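Local coordinates for protein putative GTP pyrophosphokinase (PDB 3L9D) that probably transfers pyrophosphate from ATP to GTP in the first step of ppGpp synthesis, at residues L125-Y139 / Y148-D160. Sequence-based numbering, arbitrary orientation.
Sequences LRQRKDMKVIQERDY and YRSYHVIVEYPVD
Tyr151 and Glu136 meet on the helix-covered face of an antiparallel beta hairpin, where strand 132-139, an outermost strand of the sheet within this chain, runs beside strand 150-161. The phenol OH of Tyr151 gives a 2.6 Å hydrogen bond to OE1 of Glu136, which accepts it on its anti lone pair, the side away from OE2. Arg126, from the end of helix 117-126, takes the syn lone pairs of both carboxylate oxygens side-on, NE to OE2 and NH2 to OE1, both oxygens lying within 5° of the guanidinium plane. An extended Arg126 chain with CG anti to its carbonyl carbon (chi1 -70°) reaches the strand this way. The Tyr151 ring lies with Arg137 O and Asp138 N over one face, while Leu122 and Val118 of the helix also touch its side chain. Farther along this face the packing is apolar and close where Val133 CG1 meets Val153 CG1 at 3.8 Å; Met131 SD lies 4.2 Å from Val155 CG1.

A classic beta bulge interrupts the ladder, Ile134 and Gln135 both facing Ile154; Ile134 N makes the straight bond to Ile154 O, 2.9 Å long, and Gln135 N only a weak one.

The other face is wetter, and loose only at its outer rim. Tyr139 sets CE2 over the centre of the His152 ring, 3.7 Å from its ND1, in an edge-to-face pair with planes 57° apart, and Tyr148 turns its own edge to the Tyr139 face. Tyr148 OH and His152 NE2 share a 2.7 Å hydrogen bond in which either could be the donor. At the rim one water joins Arg137 NH1 to Tyr139 OH, with a weak bond to His152 ND1; the exposed Arg137 carries its guanidinium away from the partner strand. With three bonds on two oxygens, the Glu136 carboxylate is fixed in rotation; the salt bridge ties the end of helix 117-126 to the outer strand, and the arginine beside it probably favours the ionised carboxylate.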
loop_
_atom_site.group_PDB
_atom_site.type_symbol
_atom_site.label_atom_id
_atom_site.label_comp_id
_atom_site.label_asym_id
_atom_site.label_seq_id
_atom_site.Cartn_x
_atom_site.Cartn_y
_atom_site.Cartn_z
ATOM N N LEU A 125 2.902 -9.108 -8.800
ATOM C CA LEU A 125 1.644 -9.284 -8.085
ATOM C C LEU A 125 0.569 -9.947 -8.955
ATOM O O LEU A 125 -0.162 -10.843 -8.496
ATOM C CB LEU A 125 1.146 -7.933 -7.574
ATOM C CG LEU A 125 1.279 -7.588 -6.094
ATOM C CD1 LEU A 125 2.521 -8.191 -5.494
ATOM C CD2 LEU A 125 1.232 -6.069 -5.908
ATOM N N ARG A 126 0.483 -9.512 -10.213
ATOM C CA ARG A 126 -0.512 -10.025 -11.167
ATOM C C ARG A 126 -0.287 -11.485 -11.558
ATOM O O ARG A 126 -1.245 -12.202 -11.877
ATOM C CB ARG A 126 -0.504 -9.183 -12.433
ATOM C CG ARG A 126 -1.053 -7.798 -12.278
ATOM C CD ARG A 126 -1.059 -7.068 -13.614
ATOM N NE ARG A 126 -1.227 -5.639 -13.406
ATOM C CZ ARG A 126 -0.403 -4.707 -13.869
ATOM N NH1 ARG A 126 0.644 -5.035 -14.628
ATOM N NH2 ARG A 126 -0.648 -3.438 -13.595
ATOM N N GLN A 127 0.974 -11.924 -11.549
ATOM C CA GLN A 127 1.294 -13.317 -11.894
ATOM C C GLN A 127 1.283 -14.311 -10.704
ATOM O O GLN A 127 1.535 -15.497 -10.895
ATOM C CB GLN A 127 2.624 -13.409 -12.657
ATOM C CG GLN A 127 3.840 -12.974 -11.831
ATOM C CD GLN A 127 4.930 -14.054 -11.703
ATOM O OE1 GLN A 127 6.043 -13.785 -11.207
ATOM N NE2 GLN A 127 4.613 -15.278 -12.153
ATOM N N ARG A 128 1.001 -13.835 -9.490
ATOM C CA ARG A 128 0.852 -14.734 -8.342
ATOM C C ARG A 128 -0.448 -15.541 -8.444
ATOM O O ARG A 128 -1.427 -15.079 -9.027
ATOM C CB ARG A 128 0.902 -13.969 -7.013
ATOM C CG ARG A 128 2.216 -13.269 -6.709
ATOM C CD ARG A 128 2.268 -12.833 -5.253
ATOM N NE ARG A 128 2.336 -13.939 -4.291
ATOM C CZ ARG A 128 3.445 -14.386 -3.697
ATOM N NH1 ARG A 128 4.637 -13.855 -3.946
ATOM N NH2 ARG A 128 3.362 -15.388 -2.849
ATOM N N LYS A 129 -0.432 -16.758 -7.906
ATOM C CA LYS A 129 -1.584 -17.649 -7.931
ATOM C C LYS A 129 -2.215 -17.851 -6.551
ATOM O O LYS A 129 -3.261 -18.498 -6.441
ATOM C CB LYS A 129 -1.183 -19.017 -8.488
ATOM C CG LYS A 129 -1.394 -19.175 -9.985
ATOM C CD LYS A 129 -0.629 -18.125 -10.772
ATOM C CE LYS A 129 -1.100 -18.057 -12.232
ATOM N NZ LYS A 129 -1.184 -19.422 -12.835
ATOM N N ASP A 130 -1.580 -17.327 -5.502
ATOM C CA ASP A 130 -2.097 -17.492 -4.145
ATOM C C ASP A 130 -2.976 -16.330 -3.722
ATOM O O ASP A 130 -3.363 -16.217 -2.566
ATOM C CB ASP A 130 -0.971 -17.669 -3.129
ATOM C CG ASP A 130 -0.100 -16.426 -2.992
ATOM O OD1 ASP A 130 -0.011 -15.632 -3.965
ATOM O OD2 ASP A 130 0.518 -16.270 -1.909
ATOM N N MET A 131 -3.265 -15.456 -4.672
ATOM C CA MET A 131 -4.183 -14.358 -4.478
ATOM C C MET A 131 -4.589 -13.993 -5.881
ATOM O O MET A 131 -3.945 -14.397 -6.843
ATOM C CB MET A 131 -3.498 -13.177 -3.774
ATOM C CG MET A 131 -2.409 -12.492 -4.585
ATOM S SD MET A 131 -1.289 -11.405 -3.668
ATOM C CE MET A 131 -0.425 -12.587 -2.648
ATOM N N LYS A 132 -5.669 -13.240 -6.010
ATOM C CA LYS A 132 -6.086 -12.756 -7.312
ATOM C C LYS A 132 -6.244 -11.232 -7.268
ATOM O O LYS A 132 -6.919 -10.693 -6.378
ATOM C CB LYS A 132 -7.392 -13.435 -7.737
ATOM C CG LYS A 132 -7.764 -13.187 -9.194
ATOM C CD LYS A 132 -8.837 -12.097 -9.354
ATOM C CE LYS A 132 -9.078 -11.756 -10.839
ATOM N NZ LYS A 132 -10.404 -11.126 -11.032
ATOM N N VAL A 133 -5.609 -10.546 -8.211
ATOM C CA VAL A 133 -5.776 -9.101 -8.355
ATOM C C VAL A 133 -7.179 -8.759 -8.899
ATOM O O VAL A 133 -7.564 -9.234 -9.953
ATOM C CB VAL A 133 -4.669 -8.531 -9.264
ATOM C CG1 VAL A 133 -4.839 -7.048 -9.466
ATOM C CG2 VAL A 133 -3.309 -8.850 -8.664
ATOM N N ILE A 134 -7.952 -7.954 -8.177
ATOM C CA ILE A 134 -9.308 -7.643 -8.637
ATOM C C ILE A 134 -9.560 -6.169 -8.885
ATOM O O ILE A 134 -10.612 -5.807 -9.417
ATOM C CB ILE A 134 -10.414 -8.121 -7.679
ATOM C CG1 ILE A 134 -10.277 -7.416 -6.342
ATOM C CG2 ILE A 134 -10.405 -9.642 -7.537
ATOM C CD1 ILE A 134 -11.499 -7.520 -5.513
ATOM N N GLN A 135 -8.618 -5.318 -8.490
ATOM C CA GLN A 135 -8.750 -3.910 -8.787
ATOM C C GLN A 135 -7.415 -3.192 -8.743
ATOM O O GLN A 135 -6.612 -3.431 -7.856
ATOM C CB GLN A 135 -9.731 -3.280 -7.821
ATOM C CG GLN A 135 -10.183 -1.909 -8.209
ATOM C CD GLN A 135 -10.846 -1.200 -7.063
ATOM O OE1 GLN A 135 -12.069 -1.210 -6.931
ATOM N NE2 GLN A 135 -10.037 -0.573 -6.215
ATOM N N GLU A 136 -7.169 -2.313 -9.708
ATOM C CA GLU A 136 -5.983 -1.451 -9.666
ATOM C C GLU A 136 -6.378 0.009 -9.813
ATOM O O GLU A 136 -7.308 0.325 -10.538
ATOM C CB GLU A 136 -4.977 -1.835 -10.757
ATOM C CG GLU A 136 -4.556 -3.279 -10.720
ATOM C CD GLU A 136 -3.447 -3.570 -11.704
ATOM O OE1 GLU A 136 -2.654 -2.648 -12.016
ATOM O OE2 GLU A 136 -3.366 -4.729 -12.157
ATOM N N ARG A 137 -5.683 0.896 -9.116
ATOM C CA ARG A 137 -5.922 2.323 -9.267
ATOM C C ARG A 137 -4.616 3.098 -9.239
ATOM O O ARG A 137 -3.866 3.033 -8.269
ATOM C CB ARG A 137 -6.839 2.829 -8.170
ATOM C CG ARG A 137 -8.275 2.467 -8.359
ATOM C CD ARG A 137 -9.077 3.031 -7.213
ATOM N NE ARG A 137 -10.494 2.747 -7.351
ATOM C CZ ARG A 137 -11.360 2.796 -6.349
ATOM N NH1 ARG A 137 -10.938 3.113 -5.122
ATOM N NH2 ARG A 137 -12.642 2.510 -6.570
ATOM N N ASP A 138 -4.352 3.840 -10.303
ATOM C CA ASP A 138 -3.060 4.462 -10.481
ATOM C C ASP A 138 -3.129 5.904 -9.996
ATOM O O ASP A 138 -3.817 6.713 -10.598
ATOM C CB ASP A 138 -2.660 4.385 -11.965
ATOM C CG ASP A 138 -1.259 4.887 -12.218
ATOM O OD1 ASP A 138 -0.870 5.860 -11.548
ATOM O OD2 ASP A 138 -0.542 4.319 -13.072
ATOM N N TYR A 139 -2.456 6.225 -8.891
ATOM C CA TYR A 139 -2.360 7.621 -8.474
ATOM C C TYR A 139 -0.932 8.111 -8.584
ATOM O O TYR A 139 -0.517 8.981 -7.838
ATOM C CB TYR A 139 -2.845 7.831 -7.049
ATOM C CG TYR A 139 -4.261 7.385 -6.770
ATOM C CD1 TYR A 139 -5.343 8.223 -7.024
ATOM C CD2 TYR A 139 -4.510 6.141 -6.208
ATOM C CE1 TYR A 139 -6.631 7.823 -6.739
ATOM C CE2 TYR A 139 -5.790 5.731 -5.920
ATOM C CZ TYR A 139 -6.852 6.573 -6.191
ATOM O OH TYR A 139 -8.140 6.150 -5.902
ATOM N N TYR A 148 -1.055 13.852 -3.677
ATOM C CA TYR A 148 -0.935 12.424 -3.385
ATOM C C TYR A 148 -0.354 11.595 -4.540
ATOM O O TYR A 148 -0.637 11.832 -5.719
ATOM C CB TYR A 148 -2.323 11.889 -3.024
ATOM C CG TYR A 148 -2.376 10.444 -2.582
ATOM C CD1 TYR A 148 -1.892 10.069 -1.335
ATOM C CD2 TYR A 148 -2.960 9.470 -3.384
ATOM C CE1 TYR A 148 -1.952 8.770 -0.911
ATOM C CE2 TYR A 148 -3.030 8.156 -2.968
ATOM C CZ TYR A 148 -2.516 7.812 -1.724
ATOM O OH TYR A 148 -2.568 6.509 -1.278
ATOM N N ARG A 149 0.453 10.607 -4.196
ATOM C CA ARG A 149 1.073 9.765 -5.203
ATOM C C ARG A 149 1.174 8.363 -4.628
ATOM O O ARG A 149 1.837 8.151 -3.618
ATOM C CB ARG A 149 2.470 10.258 -5.528
ATOM C CG ARG A 149 2.543 11.421 -6.454
ATOM C CD ARG A 149 3.342 11.042 -7.685
ATOM N NE ARG A 149 4.793 11.083 -7.487
ATOM C CZ ARG A 149 5.685 10.691 -8.407
ATOM N NH1 ARG A 149 5.268 10.220 -9.586
ATOM N NH2 ARG A 149 6.995 10.772 -8.153
ATOM N N SER A 150 0.517 7.408 -5.269
ATOM C CA SER A 150 0.513 6.052 -4.765
ATOM C C SER A 150 -0.150 5.145 -5.789
ATOM O O SER A 150 -0.785 5.615 -6.714
ATOM C CB SER A 150 -0.228 6.000 -3.429
ATOM O OG SER A 150 -0.132 4.716 -2.854
ATOM N N TYR A 151 0.008 3.840 -5.628
ATOM C CA TYR A 151 -0.680 2.895 -6.496
ATOM C C TYR A 151 -1.435 1.872 -5.644
ATOM O O TYR A 151 -0.837 1.215 -4.792
ATOM C CB TYR A 151 0.325 2.199 -7.423
ATOM C CG TYR A 151 -0.313 1.582 -8.637
ATOM C CD1 TYR A 151 -0.153 2.155 -9.886
ATOM C CD2 TYR A 151 -1.083 0.427 -8.536
ATOM C CE1 TYR A 151 -0.726 1.600 -11.004
ATOM C CE2 TYR A 151 -1.680 -0.139 -9.663
ATOM C CZ TYR A 151 -1.497 0.458 -10.890
ATOM O OH TYR A 151 -2.084 -0.073 -12.018
ATOM N N HIS A 152 -2.737 1.727 -5.868
ATOM C CA HIS A 152 -3.543 0.844 -5.029
ATOM C C HIS A 152 -3.957 -0.420 -5.741
ATOM O O HIS A 152 -4.520 -0.358 -6.812
ATOM C CB HIS A 152 -4.796 1.557 -4.540
ATOM C CG HIS A 152 -4.520 2.821 -3.787
ATOM N ND1 HIS A 152 -5.481 3.466 -3.043
ATOM C CD2 HIS A 152 -3.391 3.553 -3.659
ATOM C CE1 HIS A 152 -4.957 4.548 -2.496
ATOM N NE2 HIS A 152 -3.692 4.623 -2.856
ATOM N N VAL A 153 -3.692 -1.566 -5.117
ATOM C CA VAL A 153 -4.108 -2.863 -5.644
ATOM C C VAL A 153 -4.980 -3.578 -4.624
ATOM O O VAL A 153 -4.633 -3.641 -3.457
ATOM C CB VAL A 153 -2.897 -3.763 -5.947
ATOM C CG1 VAL A 153 -3.369 -5.075 -6.514
ATOM C CG2 VAL A 153 -1.934 -3.065 -6.905
ATOM N N ILE A 154 -6.119 -4.098 -5.060
ATOM C CA ILE A 154 -6.951 -4.883 -4.182
ATOM C C ILE A 154 -6.826 -6.341 -4.601
ATOM O O ILE A 154 -6.879 -6.670 -5.793
ATOM C CB ILE A 154 -8.423 -4.420 -4.203
ATOM C CG1 ILE A 154 -8.526 -2.933 -3.819
ATOM C CG2 ILE A 154 -9.278 -5.284 -3.273
ATOM C CD1 ILE A 154 -7.864 -2.561 -2.489
ATOM N N VAL A 155 -6.613 -7.203 -3.616
ATOM C CA VAL A 155 -6.456 -8.613 -3.868
ATOM C C VAL A 155 -7.435 -9.403 -3.013
ATOM O O VAL A 155 -7.721 -9.025 -1.874
ATOM C CB VAL A 155 -4.991 -9.092 -3.642
ATOM C CG1 VAL A 155 -4.050 -8.475 -4.683
ATOM C CG2 VAL A 155 -4.508 -8.813 -2.182
ATOM N N GLU A 156 -7.996 -10.461 -3.596
ATOM C CA GLU A 156 -8.729 -11.465 -2.840
ATOM C C GLU A 156 -7.715 -12.491 -2.392
ATOM O O GLU A 156 -6.954 -13.025 -3.211
ATOM C CB GLU A 156 -9.755 -12.177 -3.702
ATOM C CG GLU A 156 -10.939 -11.374 -4.089
ATOM C CD GLU A 156 -11.892 -12.161 -4.964
ATOM O OE1 GLU A 156 -11.639 -13.367 -5.199
ATOM O OE2 GLU A 156 -12.897 -11.573 -5.411
ATOM N N TYR A 157 -7.709 -12.767 -1.094
ATOM C CA TYR A 157 -6.726 -13.652 -0.499
ATOM C C TYR A 157 -7.438 -14.719 0.309
ATOM O O TYR A 157 -8.189 -14.403 1.234
ATOM C CB TYR A 157 -5.763 -12.868 0.391
ATOM C CG TYR A 157 -4.657 -13.727 0.912
ATOM C CD1 TYR A 157 -3.587 -14.080 0.095
ATOM C CD2 TYR A 157 -4.686 -14.226 2.210
ATOM C CE1 TYR A 157 -2.561 -14.894 0.572
ATOM C CE2 TYR A 157 -3.664 -15.051 2.689
ATOM C CZ TYR A 157 -2.610 -15.367 1.864
ATOM O OH TYR A 157 -1.602 -16.171 2.319
ATOM N N PRO A 158 -7.245 -15.990 -0.067
ATOM C CA PRO A 158 -7.849 -17.081 0.694
ATOM C C PRO A 158 -7.022 -17.380 1.928
ATOM O O PRO A 158 -5.830 -17.692 1.822
ATOM C CB PRO A 158 -7.794 -18.260 -0.280
ATOM C CG PRO A 158 -7.682 -17.639 -1.637
ATOM C CD PRO A 158 -6.833 -16.424 -1.412
ATOM N N VAL A 159 -7.641 -17.273 3.097
ATOM C CA VAL A 159 -6.946 -17.593 4.329
ATOM C C VAL A 159 -7.622 -18.752 5.041
ATOM O O VAL A 159 -8.807 -18.686 5.355
ATOM C CB VAL A 159 -6.857 -16.374 5.263
ATOM C CG1 VAL A 159 -8.221 -15.785 5.496
ATOM C CG2 VAL A 159 -6.210 -16.772 6.579
ATOM N N ASP A 160 -6.871 -19.823 5.282
ATOM C CA ASP A 160 -7.412 -20.961 6.027
ATOM C C ASP A 160 -7.412 -20.670 7.510
ATOM O O ASP A 160 -6.393 -20.292 8.047
ATOM C CB ASP A 160 -6.632 -22.245 5.725
ATOM C CG ASP A 160 -6.855 -22.729 4.305
ATOM O OD1 ASP A 160 -7.716 -23.614 4.093
ATOM O OD2 ASP A 160 -6.206 -22.183 3.393
HETATM O O HOH W 1 -7.496 0.361 -5.321
HETATM O O HOH W 2 -8.462 4.361 -3.980
#